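Local atomic coordinates of putative uncharacterized protein (Actinomyces odontolyticus, PDB entry 3UP9), a protein that probably serves as the substrate-binding lipoprotein of a methionine uptake system, holding methionine (here selenomethionine) between its two lobes. Residues Pro104-Gly110 with Asp167-Val172; Val6-Thr10 with Lys212-Ile216; Ala59-Val65 with Ala200-Trp206. All coordinates share one frame. Where two conformers were deposited one is given. Numbering follows the deposited sequence.

Interaction 1. Residues Pro104-Gly110 with Asp167-Val172; sequences PDGGTIG and DFDYAV
This is a parallel strand pairing, preceded by side-chain hydrogen bonds where the partners enter the five-stranded sheet: strand 107-110 beside strand 170-172, axes 4.3 Å apart at closest and crossing at -26°. The register pairs I109 with Y170 (CA-CA 4.8 Å) and G110 with A171 (4.1 Å). G110 straddles A171, donating from N to Y170 O (2.9 Å) and accepting at O from V172 N (2.9 Å), the parallel pattern, while Y170 N to T108 O is weak at 3.4 Å. The strand order 151-156, 107-112, 170-173, 91-93, 191-192, the first three parallel and 91-93 antiparallel to 170-173, is consistent with a lobe of the type II periplasmic-binding-protein fold, to which the family is related. Upstream, P104-G107 forms a type II turn closed by G107 N to P104 O (2.8 Å). T108 (chi1 p) and D169 (chi1 m) then exchange hydrogen bonds: T108 N to D169 OD2 at 3.0 Å, D169 N to T108 OG1 at 3.3 Å. D169 OD1 is hydrogen-bonded to H97. A CB on G107 would clash with D169 OD2. I109 CG1 meets Y170 CB at 4.2 Å on their shared face, and I109 CG2 reaches V172 CG2 at 4.1 Å.

Interaction 2. Residues Val6-Thr10 with Lys212-Ile216; sequences VVTLT and KVDAI
A215 turns its methyl onto V7 and L9, with A215 CB 3.4 Å from V7 CG1 and 3.9 Å from L9 CD2. The short side chain lets the helix's first turn approach the strand, consistent with the V7-A215 CA separation of 6.3 Å. Residues 7-10 are extended; K212 is the helix N-cap residue, and I216 N hydrogen-bonds to K212 O at 3.1 Å. L9 CD2 (chi1 m, chi2 t) also lies 3.9 Å from I216 CG1. K212, with chi1 m and the remaining chi angles t, stretches past V7 (K212 CD to V7 CG1 3.8 Å) so that NZ donates to T8 O at 2.8 Å and forms a salt bridge with D58. Water 1 accepts from T8 N at 3.1 Å and, weakly, from K212 NZ at 3.4 Å. Apolar helix-on-sheet packing edged by the K212-T8-D58 network results: the first turn of helix 213-223 packs on strand 7-13, which pairs in parallel with strands 35-41 and 59-64, and I216 touches L204 and W206 of strand 201-207.

Interaction 3. Residues Ala59-Val65 with Ala200-Trp206; sequences ANFYQTV and AVNVLVW. With MSE (selenomethionine), chain B.
A beta bulge with a water set into it interrupts this antiparallel pairing. N60 pairs with V205 (CA-CA 5.4 Å) and T64 with N202 (4.3 Å), so strand 59-64 carries one extra residue. At the break Y62 has phi/psi -160/-13, and Y62 N stands 4.2 Å from V203 O; water 2 fills the gap, accepting from Y62 N at 2.9 Å and lying 2.6 Å from V203 O. Direct hydrogen bonds flank it: N60 N to V205 O 2.8 Å, V205 N to N60 O 2.9 Å, V203 N to Q63 O 3.0 Å, then V65 N to V201 O 3.1 Å as helix 65-75 begins after the N-cap residue T64. The axes run at 156°, 4.7 Å apart at closest. The Y62-T64/N202 end forms part of the selenomethionine pocket: N202 (chi1 m) gives ND2 to MSE O at 2.9 Å, and N202 OD1 takes a weak hydrogen bond from MSE N at 3.3 Å. T64 CG2 to MSE O and Y62 O to MSE CB, both 3.3 Å, are van der Waals contacts. A59 and F61 hydrogen-bond to strand 7-13, V203 and V205 touch strand 79-81, and L204 and W206 rest on helix 213-223.

Along the chain the contacts nest: interaction 2 encloses interaction 3, which encloses interaction 1. Centres of interactions 2 and 3 lie about 17 Å apart, and both reach one sheet, interaction 2 through strand 7-13 and interaction 3 through strands 59-64 and 201-207; T10 O lies 3.3 Å from A59 N, and I216 CG2 packs 3.6 Å from W206 CD2. Interaction 1 belongs to the separate five-stranded sheet, its centre about 30 Å from that of interaction 3 and about 45 Å from that of interaction 2. The two sheets probably mark two lobes. Selenomethionine is hydrogen-bonded to both N202 of interaction 3 and N174, just beyond strand 170-173 of interaction 1, consistent with a cleft between lobes.

Interaction 1. Residues Pro104-Gly110 with Asp167-Val172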
loop_
_atom_site.group_PDB
_atom_site.type_symbol
_atom_site.label_atom_id
_atom_site.label_comp_id
_atom_site.label_asym_id
_atom_site.label_seq_id
_atom_site.Cartn_x
_atom_site.Cartn_y
_atom_site.Cartn_z
ATOM N N PRO A 104 12.348 -10.951 -21.880
ATOM C CA PRO A 104 13.194 -11.913 -22.556
ATOM C C PRO A 104 12.937 -13.335 -22.064
ATOM O O PRO A 104 12.504 -13.528 -20.941
ATOM C CB PRO A 104 14.631 -11.456 -22.207
ATOM C CG PRO A 104 14.489 -10.069 -21.625
ATOM C CD PRO A 104 13.112 -10.019 -21.036
ATOM N N ASP A 105 13.166 -14.293 -22.937
ATOM C CA ASP A 105 13.222 -15.694 -22.584
ATOM C C ASP A 105 14.258 -15.947 -21.464
ATOM O O ASP A 105 15.450 -15.689 -21.665
ATOM C CB ASP A 105 13.653 -16.479 -23.832
ATOM C CG ASP A 105 13.191 -17.899 -23.788
ATOM O OD1 ASP A 105 13.076 -18.461 -22.664
ATOM O OD2 ASP A 105 12.896 -18.426 -24.871
ATOM N N GLY A 106 13.799 -16.449 -20.313
ATOM C CA GLY A 106 14.624 -16.539 -19.088
ATOM C C GLY A 106 14.856 -15.209 -18.371
ATOM O O GLY A 106 15.770 -15.073 -17.566
ATOM N N GLY A 107 14.004 -14.238 -18.651
ATOM C CA GLY A 107 14.065 -12.914 -18.024
ATOM C C GLY A 107 13.572 -12.980 -16.590
ATOM O O GLY A 107 13.137 -14.037 -16.143
ATOM N N THR A 108 13.629 -11.863 -15.877
ATOM C CA THR A 108 13.346 -11.853 -14.442
ATOM C C THR A 108 12.317 -10.783 -14.047
ATOM O O THR A 108 12.294 -9.731 -14.625
ATOM C CB THR A 108 14.630 -11.591 -13.660
ATOM O OG1 THR A 108 15.223 -10.402 -14.164
ATOM C CG2 THR A 108 15.610 -12.815 -13.741
ATOM N N ILE A 109 11.450 -11.085 -13.075
ATOM C CA ILE A 109 10.457 -10.139 -12.569
ATOM C C ILE A 109 10.600 -10.160 -11.064
ATOM O O ILE A 109 10.423 -11.186 -10.447
ATOM C CB ILE A 109 9.000 -10.472 -12.964
ATOM C CG1 ILE A 109 8.837 -10.483 -14.503
ATOM C CG2 ILE A 109 8.018 -9.476 -12.319
ATOM C CD1 ILE A 109 7.421 -10.696 -15.009
ATOM N N GLY A 110 10.996 -9.017 -10.509
ATOM C CA GLY A 110 10.961 -8.787 -9.074
ATOM C C GLY A 110 9.550 -8.741 -8.529
ATOM O O GLY A 110 8.667 -8.102 -9.109
ATOM N N ASP A 167 18.517 -4.606 -11.558
ATOM C CA ASP A 167 18.933 -5.996 -11.757
ATOM C C ASP A 167 18.038 -6.818 -12.651
ATOM O O ASP A 167 18.503 -7.680 -13.374
ATOM C CB ASP A 167 18.971 -6.661 -10.384
ATOM C CG ASP A 167 19.819 -5.883 -9.409
ATOM O OD1 ASP A 167 20.982 -5.596 -9.780
ATOM O OD2 ASP A 167 19.306 -5.550 -8.320
ATOM N N PHE A 168 16.739 -6.571 -12.556
ATOM C CA PHE A 168 15.732 -7.396 -13.191
ATOM C C PHE A 168 15.041 -6.639 -14.380
ATOM O O PHE A 168 14.987 -5.410 -14.455
ATOM C CB PHE A 168 14.675 -7.832 -12.136
ATOM C CG PHE A 168 15.244 -8.514 -10.893
ATOM C CD1 PHE A 168 16.284 -9.438 -10.983
ATOM C CD2 PHE A 168 14.688 -8.279 -9.645
ATOM C CE1 PHE A 168 16.791 -10.072 -9.837
ATOM C CE2 PHE A 168 15.175 -8.904 -8.499
ATOM C CZ PHE A 168 16.230 -9.803 -8.582
ATOM N N ASP A 169 14.453 -7.404 -15.283
ATOM C CA ASP A 169 13.740 -6.856 -16.441
ATOM C C ASP A 169 12.508 -5.999 -16.037
ATOM O O ASP A 169 12.235 -4.971 -16.647
ATOM C CB ASP A 169 13.355 -8.023 -17.376
ATOM C CG ASP A 169 14.581 -8.685 -18.057
ATOM O OD1 ASP A 169 15.174 -8.036 -18.954
ATOM O OD2 ASP A 169 14.910 -9.851 -17.731
ATOM N N TYR A 170 11.806 -6.430 -14.993
ATOM C CA TYR A 170 10.605 -5.761 -14.498
ATOM C C TYR A 170 10.549 -5.952 -13.019
ATOM O O TYR A 170 11.188 -6.855 -12.502
ATOM C CB TYR A 170 9.293 -6.366 -15.086
ATOM C CG TYR A 170 9.278 -6.418 -16.587
ATOM C CD1 TYR A 170 9.894 -7.457 -17.257
ATOM C CD2 TYR A 170 8.735 -5.421 -17.317
ATOM C CE1 TYR A 170 9.958 -7.484 -18.629
ATOM C CE2 TYR A 170 8.774 -5.449 -18.690
ATOM C CZ TYR A 170 9.391 -6.477 -19.362
ATOM O OH TYR A 170 9.415 -6.535 -20.763
ATOM N N ALA A 171 9.748 -5.140 -12.336
ATOM C CA ALA A 171 9.385 -5.453 -10.929
ATOM C C ALA A 171 7.957 -5.001 -10.683
ATOM O O ALA A 171 7.554 -3.996 -11.264
ATOM C CB ALA A 171 10.351 -4.779 -9.958
ATOM N N VAL A 172 7.185 -5.737 -9.881
ATOM C CA VAL A 172 5.827 -5.284 -9.486
ATOM C C VAL A 172 5.934 -4.503 -8.179
ATOM O O VAL A 172 6.488 -5.000 -7.219
ATOM C CB VAL A 172 4.801 -6.454 -9.377
ATOM C CG1 VAL A 172 3.384 -5.903 -9.212
ATOM C CG2 VAL A 172 4.907 -7.368 -10.639
#

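Interaction 2. Residues Val6-Thr10 with Lys212-Ile216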
loop_
_atom_site.group_PDB
_atom_site.type_symbol
_atom_site.label_atom_id
_atom_site.label_comp_id
_atom_site.label_asym_id
_atom_site.label_seq_id
_atom_site.Cartn_x
_atom_site.Cartn_y
_atom_site.Cartn_z
ATOM N N VAL A 6 -6.942 18.179 25.008
ATOM C CA VAL A 6 -6.534 17.833 23.628
ATOM C C VAL A 6 -5.843 16.429 23.723
ATOM O O VAL A 6 -4.980 16.245 24.551
ATOM C CB VAL A 6 -5.586 18.938 23.023
ATOM C CG1 VAL A 6 -4.859 18.473 21.772
ATOM C CG2 VAL A 6 -6.339 20.233 22.714
ATOM N N VAL A 7 -6.254 15.428 22.932
ATOM C CA VAL A 7 -5.600 14.100 22.973
ATOM C C VAL A 7 -4.529 14.015 21.855
ATOM O O VAL A 7 -4.772 14.412 20.717
ATOM C CB VAL A 7 -6.629 12.923 22.832
ATOM C CG1 VAL A 7 -5.930 11.550 22.620
ATOM C CG2 VAL A 7 -7.548 12.893 24.049
ATOM N N THR A 8 -3.346 13.480 22.168
ATOM C CA THR A 8 -2.301 13.361 21.173
ATOM C C THR A 8 -2.299 11.969 20.696
ATOM O O THR A 8 -2.394 11.080 21.529
ATOM C CB THR A 8 -0.910 13.667 21.740
ATOM O OG1 THR A 8 -0.810 15.067 21.912
ATOM C CG2 THR A 8 0.166 13.237 20.775
ATOM N N LEU A 9 -2.135 11.767 19.385
ATOM C CA LEU A 9 -2.166 10.429 18.790
ATOM C C LEU A 9 -0.885 10.111 18.042
ATOM O O LEU A 9 -0.585 10.795 17.101
ATOM C CB LEU A 9 -3.302 10.309 17.782
ATOM C CG LEU A 9 -4.750 10.271 18.178
ATOM C CD1 LEU A 9 -5.590 10.194 16.900
ATOM C CD2 LEU A 9 -5.019 9.046 19.011
ATOM N N THR A 10 -0.155 9.054 18.427
ATOM C CA THR A 10 1.014 8.628 17.672
ATOM C C THR A 10 0.503 7.709 16.525
ATOM O O THR A 10 -0.129 6.651 16.765
ATOM C CB THR A 10 2.119 8.017 18.621
ATOM O OG1 THR A 10 2.309 8.872 19.764
ATOM C CG2 THR A 10 3.472 7.882 17.914
ATOM N N LYS A 212 -8.074 5.427 23.532
ATOM C CA LYS A 212 -8.101 6.684 22.849
ATOM C C LYS A 212 -9.100 6.694 21.733
ATOM O O LYS A 212 -8.970 7.502 20.839
ATOM C CB LYS A 212 -6.693 6.978 22.326
ATOM C CG LYS A 212 -5.626 7.074 23.423
ATOM C CD LYS A 212 -4.541 8.044 22.978
ATOM C CE LYS A 212 -3.234 7.900 23.693
ATOM N NZ LYS A 212 -2.145 8.720 23.089
ATOM N N VAL A 213 -10.146 5.865 21.823
ATOM C CA VAL A 213 -11.067 5.655 20.695
ATOM C C VAL A 213 -11.872 6.900 20.330
ATOM O O VAL A 213 -12.237 7.035 19.173
ATOM C CB VAL A 213 -12.087 4.451 20.865
ATOM C CG1 VAL A 213 -11.469 3.125 20.440
ATOM C CG2 VAL A 213 -12.658 4.423 22.266
ATOM N N ASP A 214 -12.175 7.788 21.268
ATOM C CA ASP A 214 -12.767 9.071 20.871
ATOM C C ASP A 214 -11.891 9.849 19.927
ATOM O O ASP A 214 -12.377 10.314 18.895
ATOM C CB ASP A 214 -13.079 9.953 22.048
ATOM C CG ASP A 214 -14.219 9.436 22.864
ATOM O OD1 ASP A 214 -14.806 8.409 22.502
ATOM O OD2 ASP A 214 -14.528 10.058 23.897
ATOM N N ALA A 215 -10.611 9.982 20.277
ATOM C CA ALA A 215 -9.643 10.713 19.460
ATOM C C ALA A 215 -9.452 10.055 18.056
ATOM O O ALA A 215 -9.447 10.749 17.026
ATOM C CB ALA A 215 -8.307 10.863 20.223
ATOM N N ILE A 216 -9.304 8.726 18.019
ATOM C CA ILE A 216 -9.121 7.951 16.747
ATOM C C ILE A 216 -10.347 8.083 15.820
ATOM O O ILE A 216 -10.202 8.225 14.637
ATOM C CB ILE A 216 -8.825 6.471 17.054
ATOM C CG1 ILE A 216 -7.420 6.330 17.630
ATOM C CG2 ILE A 216 -8.946 5.633 15.826
ATOM C CD1 ILE A 216 -7.232 5.170 18.567
HETATM O O HOH W 1 -2.749 11.744 24.608
#

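Interaction 3. Residues Ala59-Val65 with Ala200-Trp206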
loop_
_atom_site.group_PDB
_atom_site.type_symbol
_atom_site.label_atom_id
_atom_site.label_comp_id
_atom_site.label_asym_id
_atom_site.label_seq_id
_atom_site.Cartn_x
_atom_site.Cartn_y
_atom_site.Cartn_z
ATOM N N ALA A 59 -2.332 4.242 16.348
ATOM C CA ALA A 59 -2.992 3.876 15.089
ATOM C C ALA A 59 -1.889 3.768 14.059
ATOM O O ALA A 59 -0.811 4.265 14.286
ATOM C CB ALA A 59 -4.053 4.902 14.665
ATOM N N ASN A 60 -2.126 3.094 12.950
ATOM C CA ASN A 60 -1.253 3.234 11.778
ATOM C C ASN A 60 -2.125 3.468 10.545
ATOM O O ASN A 60 -3.309 3.163 10.530
ATOM C CB ASN A 60 -0.206 2.091 11.597
ATOM C CG ASN A 60 -0.824 0.715 11.361
ATOM O OD1 ASN A 60 -1.799 0.587 10.618
ATOM N ND2 ASN A 60 -0.225 -0.332 11.975
ATOM N N PHE A 61 -1.520 4.060 9.535
ATOM C CA PHE A 61 -2.198 4.376 8.292
ATOM C C PHE A 61 -1.215 4.091 7.157
ATOM O O PHE A 61 -0.402 4.940 6.804
ATOM C CB PHE A 61 -2.714 5.833 8.272
ATOM C CG PHE A 61 -3.310 6.237 6.964
ATOM C CD1 PHE A 61 -4.216 5.402 6.300
ATOM C CD2 PHE A 61 -2.942 7.445 6.366
ATOM C CE1 PHE A 61 -4.756 5.783 5.071
ATOM C CE2 PHE A 61 -3.491 7.842 5.142
ATOM C CZ PHE A 61 -4.387 7.003 4.481
ATOM N N TYR A 62 -1.249 2.846 6.662
ATOM C CA TYR A 62 -0.311 2.395 5.631
ATOM C C TYR A 62 -0.776 1.164 4.867
ATOM O O TYR A 62 -0.186 0.853 3.874
ATOM C CB TYR A 62 1.066 2.082 6.243
ATOM C CG TYR A 62 1.201 0.700 6.842
ATOM C CD1 TYR A 62 0.662 0.401 8.084
ATOM C CD2 TYR A 62 1.867 -0.302 6.175
ATOM C CE1 TYR A 62 0.772 -0.868 8.646
ATOM C CE2 TYR A 62 1.965 -1.553 6.722
ATOM C CZ TYR A 62 1.400 -1.846 7.952
ATOM O OH TYR A 62 1.534 -3.107 8.492
ATOM N N GLN A 63 -1.806 0.457 5.350
ATOM C CA GLN A 63 -2.112 -0.857 4.846
ATOM C C GLN A 63 -3.513 -0.970 4.208
ATOM O O GLN A 63 -4.394 -0.147 4.446
ATOM C CB GLN A 63 -1.885 -1.901 5.933
ATOM C CG GLN A 63 -3.014 -2.102 6.895
ATOM C CD GLN A 63 -2.573 -2.853 8.117
ATOM O OE1 GLN A 63 -2.354 -4.052 8.048
ATOM N NE2 GLN A 63 -2.442 -2.155 9.242
ATOM N N THR A 64 -3.655 -1.979 3.364
ATOM C CA THR A 64 -4.826 -2.235 2.581
ATOM C C THR A 64 -5.629 -3.237 3.379
ATOM O O THR A 64 -5.111 -3.931 4.234
ATOM C CB THR A 64 -4.484 -2.804 1.156
ATOM O OG1 THR A 64 -3.809 -4.098 1.276
ATOM C CG2 THR A 64 -3.593 -1.825 0.333
ATOM N N VAL A 65 -6.916 -3.304 3.062
ATOM C CA VAL A 65 -7.862 -4.179 3.727
ATOM C C VAL A 65 -7.471 -5.637 3.572
ATOM O O VAL A 65 -7.492 -6.357 4.551
ATOM C CB VAL A 65 -9.343 -3.837 3.351
ATOM C CG1 VAL A 65 -10.296 -5.047 3.554
ATOM C CG2 VAL A 65 -9.814 -2.625 4.151
ATOM N N ALA A 200 -8.273 -3.290 -2.595
ATOM C CA ALA A 200 -7.060 -2.864 -1.896
ATOM C C ALA A 200 -7.066 -1.404 -1.467
ATOM O O ALA A 200 -6.074 -0.661 -1.689
ATOM C CB ALA A 200 -5.796 -3.173 -2.716
ATOM N N VAL A 201 -8.142 -1.000 -0.789
ATOM C CA VAL A 201 -8.218 0.346 -0.228
ATOM C C VAL A 201 -7.428 0.423 1.097
ATOM O O VAL A 201 -7.413 -0.501 1.925
ATOM C CB VAL A 201 -9.679 0.798 -0.024
ATOM C CG1 VAL A 201 -10.402 0.887 -1.370
ATOM C CG2 VAL A 201 -10.417 -0.127 0.946
ATOM N N ASN A 202 -6.805 1.577 1.295
ATOM C CA ASN A 202 -5.975 1.866 2.449
ATOM C C ASN A 202 -6.757 2.429 3.636
ATOM O O ASN A 202 -7.503 3.370 3.500
ATOM C CB ASN A 202 -4.892 2.888 2.063
ATOM C CG ASN A 202 -3.799 2.294 1.225
ATOM O OD1 ASN A 202 -2.696 2.013 1.733
ATOM N ND2 ASN A 202 -4.075 2.139 -0.081
ATOM N N VAL A 203 -6.533 1.869 4.818
ATOM C CA VAL A 203 -7.353 2.150 5.984
ATOM C C VAL A 203 -6.536 2.532 7.206
ATOM O O VAL A 203 -5.363 2.176 7.319
ATOM C CB VAL A 203 -8.301 0.924 6.288
ATOM C CG1 VAL A 203 -9.396 0.841 5.223
ATOM C CG2 VAL A 203 -7.511 -0.368 6.368
ATOM N N LEU A 204 -7.182 3.294 8.100
ATOM C CA LEU A 204 -6.652 3.623 9.444
ATOM C C LEU A 204 -6.880 2.370 10.277
ATOM O O LEU A 204 -7.967 1.786 10.204
ATOM C CB LEU A 204 -7.396 4.834 10.088
ATOM C CG LEU A 204 -6.836 5.297 11.433
ATOM C CD1 LEU A 204 -5.539 6.063 11.303
ATOM C CD2 LEU A 204 -7.858 6.192 12.111
ATOM N N VAL A 205 -5.861 1.909 11.000
ATOM C CA VAL A 205 -5.986 0.683 11.823
ATOM C C VAL A 205 -5.539 1.056 13.204
ATOM O O VAL A 205 -4.584 1.799 13.363
ATOM C CB VAL A 205 -5.193 -0.545 11.246
ATOM C CG1 VAL A 205 -5.234 -1.753 12.181
ATOM C CG2 VAL A 205 -5.651 -0.878 9.837
ATOM N N TRP A 206 -6.268 0.564 14.198
ATOM C CA TRP A 206 -5.921 0.719 15.598
ATOM C C TRP A 206 -6.219 -0.577 16.368
ATOM O O TRP A 206 -6.804 -1.537 15.841
ATOM C CB TRP A 206 -6.650 1.947 16.169
ATOM C CG TRP A 206 -8.155 1.818 16.202
ATOM C CD1 TRP A 206 -8.929 1.340 17.257
ATOM C CD2 TRP A 206 -9.114 2.085 15.117
ATOM N NE1 TRP A 206 -10.238 1.294 16.914
ATOM C CE2 TRP A 206 -10.429 1.735 15.647
ATOM C CE3 TRP A 206 -9.017 2.538 13.779
ATOM C CZ2 TRP A 206 -11.598 1.880 14.890
ATOM C CZ3 TRP A 206 -10.195 2.669 13.031
ATOM C CH2 TRP A 206 -11.456 2.338 13.578
HETATM N N MSE B 300 0.249 1.503 0.317
HETATM C CA MSE B 300 0.179 0.104 -0.159
HETATM C C MSE B 300 -0.880 -0.117 -1.213
HETATM O O MSE B 300 -1.951 0.545 -1.171
HETATM O OXT MSE B 300 -0.631 -0.969 -2.081
HETATM C CB MSE B 300 -0.104 -0.821 0.997
HETATM C CG MSE B 300 -0.061 -2.338 0.630
HETATM SE SE MSE B 300 -0.456 -3.406 2.172
HETATM C CE MSE B 300 0.905 -2.805 3.511
HETATM O O HOH W 2 -3.080 1.119 8.082
#